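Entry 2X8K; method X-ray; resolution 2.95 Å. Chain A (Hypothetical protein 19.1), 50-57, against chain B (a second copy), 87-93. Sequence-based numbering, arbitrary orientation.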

# COMPACT_ATOMS: atom_id res chain seq x y z
N VAL A 50 15.19 38.32 -6.57
CA VAL A 50 14.60 39.52 -7.15
C VAL A 50 13.58 39.17 -8.21
O VAL A 50 13.92 38.47 -9.16
CB VAL A 50 15.69 40.49 -7.67
CG1 VAL A 50 15.12 41.52 -8.63
CG2 VAL A 50 16.38 41.18 -6.50
N ILE A 51 12.32 39.66 -8.04
CA ILE A 51 11.28 39.48 -9.04
C ILE A 51 11.65 40.41 -10.18
O ILE A 51 11.91 41.60 -9.95
CB ILE A 51 9.85 39.67 -8.49
CG1 ILE A 51 9.57 38.64 -7.37
CG2 ILE A 51 8.82 39.50 -9.60
CD1 ILE A 51 8.73 39.13 -6.26
N THR A 52 11.78 39.85 -11.36
CA THR A 52 12.21 40.56 -12.55
C THR A 52 11.04 40.83 -13.47
O THR A 52 10.99 41.89 -14.11
CB THR A 52 13.36 39.79 -13.23
OG1 THR A 52 12.89 38.50 -13.61
CG2 THR A 52 14.55 39.62 -12.32
N THR A 53 10.11 39.87 -13.55
CA THR A 53 8.91 39.92 -14.37
C THR A 53 7.74 39.29 -13.63
O THR A 53 7.95 38.47 -12.74
CB THR A 53 9.13 39.27 -15.75
OG1 THR A 53 9.95 38.10 -15.61
CG2 THR A 53 9.74 40.23 -16.75
N GLU A 54 6.52 39.69 -13.98
CA GLU A 54 5.29 39.19 -13.38
C GLU A 54 4.20 39.21 -14.45
O GLU A 54 3.97 40.26 -15.05
CB GLU A 54 4.89 40.07 -12.19
CG GLU A 54 4.57 39.32 -10.92
CD GLU A 54 3.94 40.19 -9.85
OE1 GLU A 54 2.80 40.66 -10.06
OE2 GLU A 54 4.58 40.37 -8.79
N SER A 55 3.56 38.08 -14.70
CA SER A 55 2.49 37.98 -15.70
C SER A 55 1.49 36.91 -15.32
O SER A 55 1.81 35.94 -14.66
CB SER A 55 3.07 37.68 -17.08
OG SER A 55 4.06 36.66 -17.07
N LEU A 56 0.28 37.08 -15.80
CA LEU A 56 -0.79 36.11 -15.60
C LEU A 56 -0.64 34.99 -16.63
O LEU A 56 -0.64 35.25 -17.83
CB LEU A 56 -2.13 36.80 -15.82
CG LEU A 56 -3.02 37.08 -14.62
CD1 LEU A 56 -2.22 37.46 -13.33
CD2 LEU A 56 -4.04 38.10 -15.00
N PRO A 57 -0.52 33.73 -16.21
CA PRO A 57 -0.45 32.65 -17.21
C PRO A 57 -1.80 32.49 -17.94
O PRO A 57 -2.82 33.01 -17.51
CB PRO A 57 -0.15 31.43 -16.36
CG PRO A 57 -0.75 31.75 -15.03
CD PRO A 57 -0.51 33.21 -14.83
N LEU B 87 -5.44 39.32 -3.65
CA LEU B 87 -4.13 38.69 -3.69
C LEU B 87 -3.17 39.19 -4.74
O LEU B 87 -1.99 39.29 -4.43
CB LEU B 87 -4.25 37.16 -3.77
CG LEU B 87 -4.83 36.45 -2.57
CD1 LEU B 87 -5.29 35.07 -2.94
CD2 LEU B 87 -3.83 36.40 -1.40
N HIS B 88 -3.61 39.40 -6.00
CA HIS B 88 -2.69 39.80 -7.07
C HIS B 88 -2.10 41.18 -6.83
O HIS B 88 -2.83 42.18 -6.77
CB HIS B 88 -3.27 39.59 -8.49
CG HIS B 88 -2.35 39.93 -9.65
ND1 HIS B 88 -2.83 40.61 -10.76
CD2 HIS B 88 -1.04 39.65 -9.85
CE1 HIS B 88 -1.79 40.72 -11.59
NE2 HIS B 88 -0.69 40.17 -11.08
N ARG B 89 -0.77 41.20 -6.62
CA ARG B 89 0.02 42.38 -6.33
C ARG B 89 1.27 42.40 -7.20
O ARG B 89 1.89 41.36 -7.41
CB ARG B 89 0.42 42.33 -4.86
CG ARG B 89 0.28 43.67 -4.18
CD ARG B 89 -0.94 43.78 -3.28
NE ARG B 89 -2.21 43.61 -3.97
CZ ARG B 89 -3.38 43.99 -3.46
NH1 ARG B 89 -3.42 44.59 -2.28
NH2 ARG B 89 -4.51 43.76 -4.12
N ASP B 90 1.62 43.59 -7.72
CA ASP B 90 2.79 43.83 -8.57
C ASP B 90 3.91 44.52 -7.80
O ASP B 90 4.87 45.02 -8.38
CB ASP B 90 2.39 44.65 -9.80
CG ASP B 90 1.91 43.77 -10.93
OD1 ASP B 90 2.73 43.47 -11.84
OD2 ASP B 90 0.73 43.33 -10.89
N THR B 91 3.78 44.52 -6.46
CA THR B 91 4.69 45.16 -5.52
C THR B 91 4.70 44.38 -4.20
O THR B 91 3.63 43.92 -3.76
CB THR B 91 4.31 46.65 -5.36
OG1 THR B 91 5.16 47.27 -4.39
CG2 THR B 91 2.82 46.86 -5.03
N ASP B 92 5.89 44.23 -3.56
CA ASP B 92 6.03 43.54 -2.26
C ASP B 92 5.13 44.26 -1.25
O ASP B 92 4.92 45.47 -1.35
CB ASP B 92 7.49 43.48 -1.79
CG ASP B 92 8.22 42.18 -2.05
OD1 ASP B 92 9.28 41.95 -1.40
OD2 ASP B 92 7.76 41.38 -2.89
N VAL B 93 4.56 43.50 -0.33
CA VAL B 93 3.54 44.02 0.57
C VAL B 93 3.69 43.52 2.02
O VAL B 93 4.25 42.43 2.23
CB VAL B 93 2.22 43.61 -0.12
CG1 VAL B 93 1.29 42.79 0.75
CG2 VAL B 93 1.55 44.80 -0.75

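This is a small contact between two copies of one protein, in which no hydrogen bond crosses between the stretches and one CH-pi contact is set beside a carboxylate crowded by other acceptors. Together the two stretches bury 239 Å², counting both sides. The touching parts run in nearly opposite directions, 173° apart, but their backbones stay well separated: even the pair Glu54(A) and Asp90(B) has its CA atoms 7.1 Å from each other. Across that spacing, side chains of chain A reach to side chains and one backbone carbonyl of chain B.

On chain A the reach comes from a strand, residues 50 to 55, and the loop that follows. Ile51(A) and Glu54(A) both direct their CA-to-CB bonds toward chain B, whereas that of Ser55(A) points away and the residue contributes almost nothing. On chain B, His88(B) is the first residue to leave helical phi/psi after a helix, and its CA-to-CB bond points toward chain A.

The clearest favourable interaction joins Leu56(A) to His88(B). The CA-to-CB bond of Leu56(A) lies sideways to the other stretch, yet the end of its side chain comes nearer, placing CD1 over one face of the imidazole. The CD1 atom of Leu56(A) is 3.7 Å from CE1 of His88(B) and 3.9 Å from the ring centroid, only 20° off the ring normal, so the methyl sits almost squarely above the pi system. Leucine suits this buried place because a branched aliphatic end can offer a methyl to a flat ring without needing a polar partner; histidine, with chi1 at t, supplies the flat surface.

Glu54(A) is the centre of the contact by area, with 76 Å² covered, more than any other residue here. Its length carries the carboxylate across the gap, but what it meets is largely other acceptors. Glu54(A) OE1 lies 2.9 Å from Arg89(B) O and 3.3 Å from Asp90(B) OD1; neither pair is a hydrogen bond, and the second brings two like charges together. If both acids are ionised, this proximity is a cost, and no hydrogen bond or salt bridge between these stretches offsets it. The CA-to-CB bond of Asp90(B) lies sideways while its end comes nearer; the residue is exposed, where solvent can reach a charged group. His88(B) NE2 is 3.7 Å from Glu54(A) OE1 and makes no hydrogen bond to it. Glu54(A) OE2 does find a hydrogen-bonding partner elsewhere in the structure.

Arg89(B), despite its charge, does not answer the glutamate. Its CA-to-CB bond points away from chain A, and its NE donates a hydrogen bond to His88(B) O at 3.2 Å, with a nearly straight angle of 163°. What Arg89(B) presents to Glu54(A) is its backbone carbonyl.

At the other end the fit is loose. Ile51(A) CD1 approaches Asp92(B) OD2 at 4.2 Å, a contact of packing alone. Isoleucine can fill space there without competing for the aspartate, both of whose carboxylate oxygens are hydrogen-bonded elsewhere.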